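Local atomic coordinates of ribulose bisphosphate carboxylase (Pyrococcus horikoshii, PDB entry 2D69), a protein that probably adds carbon dioxide and water to ribulose 1,5-bisphosphate, giving two molecules of 3-phosphoglycerate, in an archaeal pathway of AMP degradation. Residues H378-A392 against K405-E418. Numbering follows the deposited sequence.
Sequences HPDGPRAGAKALRDA and KAKSSPELKKSLRE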
ATOM      1  N   HIS A 378     -32.096 -41.353  10.322  1.00 17.25           N
ATOM      2  CA  HIS A 378     -32.062 -42.403  11.330  1.00 16.67           C
ATOM      3  C   HIS A 378     -33.267 -42.168  12.222  1.00 17.09           C
ATOM      4  O   HIS A 378     -33.561 -41.027  12.560  1.00 16.15           O
ATOM      5  CB  HIS A 378     -30.785 -42.304  12.133  1.00 15.99           C
ATOM      6  CG  HIS A 378     -30.542 -43.487  12.996  1.00 14.52           C
ATOM      7  ND1 HIS A 378     -31.239 -43.697  14.161  1.00 14.41           N
ATOM      8  CD2 HIS A 378     -29.711 -44.539  12.858  1.00 11.56           C
ATOM      9  CE1 HIS A 378     -30.834 -44.819  14.723  1.00 14.79           C
ATOM     10  NE2 HIS A 378     -29.880 -45.333  13.975  1.00 15.43           N
ATOM     11  N   PRO A 379     -34.001 -43.223  12.571  1.00 18.13           N
ATOM     12  CA  PRO A 379     -35.136 -43.104  13.493  1.00 17.61           C
ATOM     13  C   PRO A 379     -34.864 -42.402  14.823  1.00 18.30           C
ATOM     14  O   PRO A 379     -35.802 -41.851  15.386  1.00 17.80           O
ATOM     15  CB  PRO A 379     -35.538 -44.561  13.750  1.00 18.76           C
ATOM     16  CG  PRO A 379     -35.146 -45.256  12.520  1.00 19.06           C
ATOM     17  CD  PRO A 379     -33.851 -44.595  12.051  1.00 18.05           C
ATOM     18  N   ASP A 380     -33.628 -42.404  15.318  1.00 18.15           N
ATOM     19  CA  ASP A 380     -33.337 -41.771  16.594  1.00 18.08           C
ATOM     20  C   ASP A 380     -32.706 -40.394  16.407  1.00 17.96           C
ATOM     21  O   ASP A 380     -32.319 -39.755  17.370  1.00 18.13           O
ATOM     22  CB  ASP A 380     -32.415 -42.648  17.424  1.00 18.77           C
ATOM     23  CG  ASP A 380     -33.078 -43.886  17.902  1.00 19.54           C
ATOM     24  OD1 ASP A 380     -32.385 -44.906  18.089  1.00 25.66           O
ATOM     25  OD2 ASP A 380     -34.282 -43.938  18.110  1.00 19.93           O
ATOM     26  N   GLY A 381     -32.630 -39.924  15.169  1.00 17.92           N
ATOM     27  CA  GLY A 381     -32.164 -38.577  14.875  1.00 17.56           C
ATOM     28  C   GLY A 381     -30.756 -38.579  14.290  1.00 17.09           C
ATOM     29  O   GLY A 381     -30.096 -39.606  14.255  1.00 16.47           O
ATOM     30  N   PRO A 382     -30.318 -37.431  13.805  1.00 16.91           N
ATOM     31  CA  PRO A 382     -29.033 -37.328  13.092  1.00 16.69           C
ATOM     32  C   PRO A 382     -27.804 -37.700  13.920  1.00 15.74           C
ATOM     33  O   PRO A 382     -26.900 -38.304  13.389  1.00 16.42           O
ATOM     34  CB  PRO A 382     -28.974 -35.868  12.625  1.00 16.59           C
ATOM     35  CG  PRO A 382     -30.054 -35.143  13.336  1.00 18.13           C
ATOM     36  CD  PRO A 382     -31.066 -36.155  13.846  1.00 17.73           C
ATOM     37  N   ARG A 383     -27.767 -37.390  15.199  1.00 15.41           N
ATOM     38  CA  ARG A 383     -26.630 -37.825  16.017  1.00 15.45           C
ATOM     39  C   ARG A 383     -26.508 -39.339  16.005  1.00 14.09           C
ATOM     40  O   ARG A 383     -25.433 -39.885  15.798  1.00 14.29           O
ATOM     41  CB  ARG A 383     -26.802 -37.370  17.445  1.00 16.23           C
ATOM     42  CG  ARG A 383     -25.557 -37.286  18.287  1.00 19.46           C
ATOM     43  CD  ARG A 383     -25.921 -37.260  19.726  1.00 25.06           C
ATOM     44  NE  ARG A 383     -25.124 -36.379  20.571  1.00 31.70           N
ATOM     45  CZ  ARG A 383     -25.399 -35.110  20.882  1.00 33.39           C
ATOM     46  NH1 ARG A 383     -26.429 -34.453  20.361  1.00 32.33           N
ATOM     47  NH2 ARG A 383     -24.580 -34.475  21.704  1.00 36.19           N
ATOM     48  N   ALA A 384     -27.617 -40.020  16.215  1.00 12.59           N
ATOM     49  CA  ALA A 384     -27.625 -41.464  16.210  1.00 12.60           C
ATOM     50  C   ALA A 384     -27.287 -42.022  14.860  1.00 11.98           C
ATOM     51  O   ALA A 384     -26.613 -43.041  14.764  1.00 11.47           O
ATOM     52  CB  ALA A 384     -28.991 -42.019  16.673  1.00 12.45           C
ATOM     53  N   GLY A 385     -27.720 -41.359  13.797  1.00 12.10           N
ATOM     54  CA  GLY A 385     -27.370 -41.812  12.459  1.00 11.97           C
ATOM     55  C   GLY A 385     -25.886 -41.764  12.187  1.00 12.34           C
ATOM     56  O   GLY A 385     -25.327 -42.584  11.461  1.00 12.11           O
ATOM     57  N   ALA A 386     -25.246 -40.725  12.691  1.00 12.36           N
ATOM     58  CA  ALA A 386     -23.831 -40.559  12.448  1.00 13.16           C
ATOM     59  C   ALA A 386     -23.089 -41.680  13.151  1.00 14.15           C
ATOM     60  O   ALA A 386     -22.151 -42.224  12.581  1.00 12.51           O
ATOM     61  CB  ALA A 386     -23.353 -39.218  12.939  1.00 13.61           C
ATOM     62  N   LYS A 387     -23.535 -42.023  14.377  1.00 13.89           N
ATOM     63  CA  LYS A 387     -22.871 -43.063  15.127  1.00 15.02           C
ATOM     64  C   LYS A 387     -23.023 -44.373  14.379  1.00 15.33           C
ATOM     65  O   LYS A 387     -22.080 -45.147  14.313  1.00 15.98           O
ATOM     66  CB  LYS A 387     -23.404 -43.214  16.549  1.00 15.63           C
ATOM     67  CG  LYS A 387     -22.457 -44.086  17.441  1.00 17.52           C
ATOM     68  CD  LYS A 387     -23.012 -44.360  18.849  1.00 21.92           C
ATOM     69  CE  LYS A 387     -22.441 -45.695  19.436  1.00 22.86           C
ATOM     70  NZ  LYS A 387     -23.362 -46.400  20.387  1.00 25.20           N
ATOM     71  N   ALA A 388     -24.190 -44.582  13.778  1.00 14.39           N
ATOM     72  CA  ALA A 388     -24.473 -45.842  13.092  1.00 14.83           C
ATOM     73  C   ALA A 388     -23.540 -45.992  11.894  1.00 14.46           C
ATOM     74  O   ALA A 388     -23.028 -47.069  11.611  1.00 14.72           O
ATOM     75  CB  ALA A 388     -25.915 -45.895  12.640  1.00 14.09           C
ATOM     76  N   LEU A 389     -23.317 -44.895  11.200  1.00 14.12           N
ATOM     77  CA  LEU A 389     -22.430 -44.898  10.047  1.00 14.10           C
ATOM     78  C   LEU A 389     -20.986 -45.215  10.488  1.00 13.78           C
ATOM     79  O   LEU A 389     -20.316 -46.076   9.903  1.00 13.52           O
ATOM     80  CB  LEU A 389     -22.497 -43.559   9.346  1.00 13.46           C
ATOM     81  CG  LEU A 389     -21.736 -43.480   8.006  1.00 14.75           C
ATOM     82  CD1 LEU A 389     -22.379 -44.356   6.921  1.00 16.09           C
ATOM     83  CD2 LEU A 389     -21.616 -42.019   7.565  1.00 15.77           C
ATOM     84  N   ARG A 390     -20.523 -44.536  11.532  1.00 14.23           N
ATOM     85  CA  ARG A 390     -19.157 -44.765  12.056  1.00 14.12           C
ATOM     86  C   ARG A 390     -18.995 -46.202  12.540  1.00 14.51           C
ATOM     87  O   ARG A 390     -17.946 -46.788  12.365  1.00 15.11           O
ATOM     88  CB  ARG A 390     -18.812 -43.787  13.173  1.00 13.03           C
ATOM     89  CG  ARG A 390     -18.468 -42.335  12.681  1.00 13.37           C
ATOM     90  CD  ARG A 390     -17.069 -42.172  12.005  1.00 11.07           C
ATOM     91  NE  ARG A 390     -16.011 -42.664  12.913  1.00 11.10           N
ATOM     92  CZ  ARG A 390     -15.510 -41.984  13.950  1.00 12.07           C
ATOM     93  NH1 ARG A 390     -15.907 -40.753  14.225  1.00 13.22           N
ATOM     94  NH2 ARG A 390     -14.538 -42.518  14.683  1.00 11.20           N
ATOM     95  N   ASP A 391     -20.034 -46.786  13.133  1.00 15.44           N
ATOM     96  CA  ASP A 391     -19.921 -48.134  13.665  1.00 15.05           C
ATOM     97  C   ASP A 391     -19.914 -49.138  12.534  1.00 15.13           C
ATOM     98  O   ASP A 391     -19.180 -50.122  12.587  1.00 14.59           O
ATOM     99  CB  ASP A 391     -21.070 -48.442  14.580  1.00 15.66           C
ATOM    100  CG  ASP A 391     -20.941 -47.768  15.935  1.00 16.10           C
ATOM    101  OD1 ASP A 391     -19.853 -47.261  16.329  1.00 20.06           O
ATOM    102  OD2 ASP A 391     -21.895 -47.724  16.692  1.00 16.48           O
ATOM    103  N   ALA A 392     -20.708 -48.899  11.495  1.00 14.31           N
ATOM    104  CA  ALA A 392     -20.702 -49.802  10.362  1.00 14.53           C
ATOM    105  C   ALA A 392     -19.343 -49.790   9.657  1.00 15.14           C
ATOM    106  O   ALA A 392     -18.912 -50.820   9.183  1.00 15.13           O
ATOM    107  CB  ALA A 392     -21.837 -49.489   9.379  1.00 14.72           C
ATOM    108  N   LYS A 405     -22.010 -56.534  15.174  1.00 20.26           N
ATOM    109  CA  LYS A 405     -21.651 -55.206  15.685  1.00 19.97           C
ATOM    110  C   LYS A 405     -22.862 -54.530  16.325  1.00 19.69           C
ATOM    111  O   LYS A 405     -22.734 -53.781  17.278  1.00 19.42           O
ATOM    112  CB  LYS A 405     -21.090 -54.347  14.539  1.00 19.62           C
ATOM    113  CG  LYS A 405     -20.607 -52.965  14.960  1.00 19.18           C
ATOM    114  CD  LYS A 405     -19.350 -53.007  15.799  1.00 18.57           C
ATOM    115  CE  LYS A 405     -18.947 -51.587  16.181  1.00 17.86           C
ATOM    116  NZ  LYS A 405     -17.573 -51.472  16.676  1.00 16.75           N
ATOM    117  N   ALA A 406     -24.039 -54.844  15.791  1.00 19.57           N
ATOM    118  CA  ALA A 406     -25.283 -54.223  16.185  1.00 19.59           C
ATOM    119  C   ALA A 406     -25.685 -54.606  17.604  1.00 20.03           C
ATOM    120  O   ALA A 406     -26.500 -53.916  18.222  1.00 19.83           O
ATOM    121  CB  ALA A 406     -26.379 -54.594  15.202  1.00 19.67           C
ATOM    122  N   LYS A 407     -25.085 -55.677  18.129  1.00 20.26           N
ATOM    123  CA  LYS A 407     -25.348 -56.117  19.500  1.00 21.29           C
ATOM    124  C   LYS A 407     -24.735 -55.209  20.556  1.00 21.42           C
ATOM    125  O   LYS A 407     -25.221 -55.149  21.677  1.00 21.93           O
ATOM    126  CB  LYS A 407     -24.861 -57.565  19.713  1.00 21.60           C
ATOM    127  CG  LYS A 407     -25.627 -58.609  18.909  1.00 22.54           C
ATOM    128  CD  LYS A 407     -24.774 -59.873  18.749  1.00 24.72           C
ATOM    129  CE  LYS A 407     -25.572 -61.124  18.398  1.00 25.93           C
ATOM    130  NZ  LYS A 407     -24.664 -62.329  18.381  1.00 25.85           N
ATOM    131  N   SER A 408     -23.665 -54.521  20.201  1.00 22.18           N
ATOM    132  CA  SER A 408     -23.036 -53.526  21.066  1.00 22.60           C
ATOM    133  C   SER A 408     -23.273 -52.090  20.545  1.00 22.63           C
ATOM    134  O   SER A 408     -22.730 -51.138  21.104  1.00 23.20           O
ATOM    135  CB  SER A 408     -21.529 -53.824  21.180  1.00 22.82           C
ATOM    136  OG  SER A 408     -20.884 -53.696  19.910  1.00 25.02           O
ATOM    137  N   SER A 409     -24.090 -51.936  19.498  1.00 21.65           N
ATOM    138  CA  SER A 409     -24.411 -50.623  18.917  1.00 20.93           C
ATOM    139  C   SER A 409     -25.908 -50.441  18.623  1.00 20.32           C
ATOM    140  O   SER A 409     -26.369 -50.805  17.534  1.00 19.91           O
ATOM    141  CB  SER A 409     -23.665 -50.436  17.601  1.00 21.30           C
ATOM    142  OG  SER A 409     -23.968 -49.170  17.058  1.00 20.62           O
ATOM    143  N   PRO A 410     -26.659 -49.884  19.573  1.00 19.30           N
ATOM    144  CA  PRO A 410     -28.104 -49.654  19.382  1.00 18.94           C
ATOM    145  C   PRO A 410     -28.438 -48.836  18.119  1.00 18.35           C
ATOM    146  O   PRO A 410     -29.479 -49.055  17.489  1.00 16.62           O
ATOM    147  CB  PRO A 410     -28.511 -48.878  20.649  1.00 18.95           C
ATOM    148  CG  PRO A 410     -27.508 -49.342  21.681  1.00 19.80           C
ATOM    149  CD  PRO A 410     -26.206 -49.443  20.907  1.00 19.32           C
ATOM    150  N   GLU A 411     -27.550 -47.918  17.753  1.00 18.04           N
ATOM    151  CA  GLU A 411     -27.799 -47.042  16.621  1.00 18.27           C
ATOM    152  C   GLU A 411     -27.723 -47.849  15.338  1.00 17.89           C
ATOM    153  O   GLU A 411     -28.571 -47.740  14.442  1.00 19.03           O
ATOM    154  CB  GLU A 411     -26.806 -45.874  16.620  1.00 18.43           C
ATOM    155  CG  GLU A 411     -27.006 -44.907  17.779  1.00 20.01           C
ATOM    156  CD  GLU A 411     -26.315 -45.310  19.072  1.00 22.05           C
ATOM    157  OE1 GLU A 411     -26.506 -44.568  20.042  1.00 26.91           O
ATOM    158  OE2 GLU A 411     -25.578 -46.330  19.143  1.00 22.70           O
ATOM    159  N   LEU A 412     -26.710 -48.692  15.256  1.00 17.02           N
ATOM    160  CA  LEU A 412     -26.535 -49.518  14.079  1.00 15.97           C
ATOM    161  C   LEU A 412     -27.655 -50.557  14.035  1.00 15.94           C
ATOM    162  O   LEU A 412     -28.182 -50.863  12.985  1.00 15.22           O
ATOM    163  CB  LEU A 412     -25.142 -50.158  14.083  1.00 14.95           C
ATOM    164  CG  LEU A 412     -24.919 -51.159  12.955  1.00 15.08           C
ATOM    165  CD1 LEU A 412     -25.070 -50.490  11.562  1.00 14.46           C
ATOM    166  CD2 LEU A 412     -23.574 -51.862  13.133  1.00 15.80           C
ATOM    167  N   LYS A 413     -28.047 -51.088  15.189  1.00 16.32           N
ATOM    168  CA  LYS A 413     -29.152 -52.058  15.228  1.00 16.80           C
ATOM    169  C   LYS A 413     -30.437 -51.439  14.644  1.00 17.26           C
ATOM    170  O   LYS A 413     -31.100 -52.067  13.835  1.00 17.26           O
ATOM    171  CB  LYS A 413     -29.369 -52.570  16.658  1.00 16.82           C
ATOM    172  CG  LYS A 413     -30.210 -53.870  16.781  1.00 16.38           C
ATOM    173  CD  LYS A 413     -30.490 -54.165  18.238  1.00 17.88           C
ATOM    174  CE  LYS A 413     -30.764 -55.631  18.502  1.00 20.41           C
ATOM    175  NZ  LYS A 413     -31.459 -55.800  19.832  1.00 23.04           N
ATOM    176  N   LYS A 414     -30.764 -50.199  15.011  1.00 17.95           N
ATOM    177  CA  LYS A 414     -32.014 -49.571  14.549  1.00 18.19           C
ATOM    178  C   LYS A 414     -31.967 -49.266  13.062  1.00 17.60           C
ATOM    179  O   LYS A 414     -32.977 -49.365  12.365  1.00 15.94           O
ATOM    180  CB  LYS A 414     -32.324 -48.271  15.296  1.00 18.97           C
ATOM    181  CG  LYS A 414     -33.812 -48.080  15.649  1.00 23.77           C
ATOM    182  CD  LYS A 414     -34.000 -48.098  17.167  1.00 28.36           C
ATOM    183  CE  LYS A 414     -35.354 -47.558  17.623  1.00 29.21           C
ATOM    184  NZ  LYS A 414     -35.809 -48.368  18.852  1.00 32.67           N
ATOM    185  N   SER A 415     -30.787 -48.868  12.595  1.00 17.09           N
ATOM    186  CA  SER A 415     -30.589 -48.517  11.214  1.00 17.04           C
ATOM    187  C   SER A 415     -30.830 -49.772  10.364  1.00 16.72           C
ATOM    188  O   SER A 415     -31.493 -49.697   9.346  1.00 16.96           O
ATOM    189  CB  SER A 415     -29.154 -47.965  11.019  1.00 16.70           C
ATOM    190  OG  SER A 415     -28.858 -47.734   9.651  1.00 18.52           O
ATOM    191  N   LEU A 416     -30.254 -50.896  10.764  1.00 16.21           N
ATOM    192  CA  LEU A 416     -30.433 -52.162  10.034  1.00 17.87           C
ATOM    193  C   LEU A 416     -31.915 -52.622   9.989  1.00 17.70           C
ATOM    194  O   LEU A 416     -32.435 -53.032   8.955  1.00 15.80           O
ATOM    195  CB  LEU A 416     -29.554 -53.271  10.657  1.00 18.00           C
ATOM    196  CG  LEU A 416     -28.036 -53.040  10.464  1.00 20.61           C
ATOM    197  CD1 LEU A 416     -27.243 -54.133  11.149  1.00 23.19           C
ATOM    198  CD2 LEU A 416     -27.594 -52.868   8.971  1.00 21.10           C
ATOM    199  N   ARG A 417     -32.594 -52.493  11.107  1.00 18.98           N
ATOM    200  CA  ARG A 417     -33.993 -52.890  11.187  1.00 21.76           C
ATOM    201  C   ARG A 417     -34.832 -52.005  10.236  1.00 22.91           C
ATOM    202  O   ARG A 417     -35.665 -52.519   9.500  1.00 22.46           O
ATOM    203  CB  ARG A 417     -34.404 -52.796  12.650  1.00 22.43           C
ATOM    204  CG  ARG A 417     -35.772 -53.306  13.039  1.00 27.50           C
ATOM    205  CD  ARG A 417     -36.107 -52.953  14.517  1.00 30.68           C
ATOM    206  NE  ARG A 417     -37.045 -51.818  14.593  1.00 34.41           N
ATOM    207  CZ  ARG A 417     -38.388 -51.956  14.647  1.00 34.56           C
ATOM    208  NH1 ARG A 417     -38.929 -53.169  14.629  1.00 31.74           N
ATOM    209  NH2 ARG A 417     -39.180 -50.878  14.701  1.00 34.73           N
ATOM    210  N   GLU A 418     -34.548 -50.699  10.175  1.00 24.01           N
ATOM    211  CA  GLU A 418     -35.319 -49.783   9.312  1.00 26.04           C
ATOM    212  C   GLU A 418     -35.242 -50.073   7.825  1.00 26.21           C
ATOM    213  O   GLU A 418     -36.227 -49.925   7.127  1.00 26.86           O
ATOM    214  CB  GLU A 418     -34.875 -48.328   9.460  1.00 26.70           C
ATOM    215  CG  GLU A 418     -35.656 -47.566  10.497  1.00 29.89           C
ATOM    216  CD  GLU A 418     -37.113 -47.276  10.141  1.00 33.11           C
ATOM    217  OE1 GLU A 418     -37.426 -47.021   8.931  1.00 32.87           O
ATOM    218  OE2 GLU A 418     -37.937 -47.272  11.113  1.00 34.58           O
TER
HETATM  219  O   HOH W   1     -17.366 -48.571  16.419  1.00 39.46           O
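E411 lies over the 382-392 helix between A384 and K387. Its CB rests on the carbonyl oxygen of A384, and its CG touches A384 CB at 3.7 Å. The side chain then bends at chi2 (85°). This brings OE2 to K387 NZ at 2.5 Å, a short salt bridge on the syn side but well out of the carboxylate plane. K387 reaches it with an extended chain, and its CD and CE also lie against the carboxylate.

The backbone of E411 is held too. H378 NE2 donates to E411 O at 2.8 Å, almost straight and in the ring plane. S415 N reaches the same oxygen from the opposite face of the carbonyl plane. The other ring nitrogen, ND1, accepts from D380 N at 3.0 Å. Both ring nitrogens are bonded, which holds the rotation of the imidazole. A384 CB lies above one ring face, offset toward the rim.

Further along, D391 holds its CG anti to its own carbonyl carbon (chi1 -76°). Its OD2 accepts from S409 OG at 2.6 Å, on the anti side and 20° out of the carboxylate plane. S409 is the N-cap of the 410-418 helix, and its OG also takes a weak bond from L412 N. A water links D391 OD1 to K405 NZ. A388 CB lies against the E411 carbonyl; a turn on, A392 CB meets L412 CD1 at 4.0 Å.

The axes of segments 382-392 and 410-418 approach to 7.9 Å, nearly at right angles. The contact packs helix 410-422, in the C-terminal extension, across helix 382-398, which follows the eighth strand (368-370) of the Rubisco alpha/beta barrel.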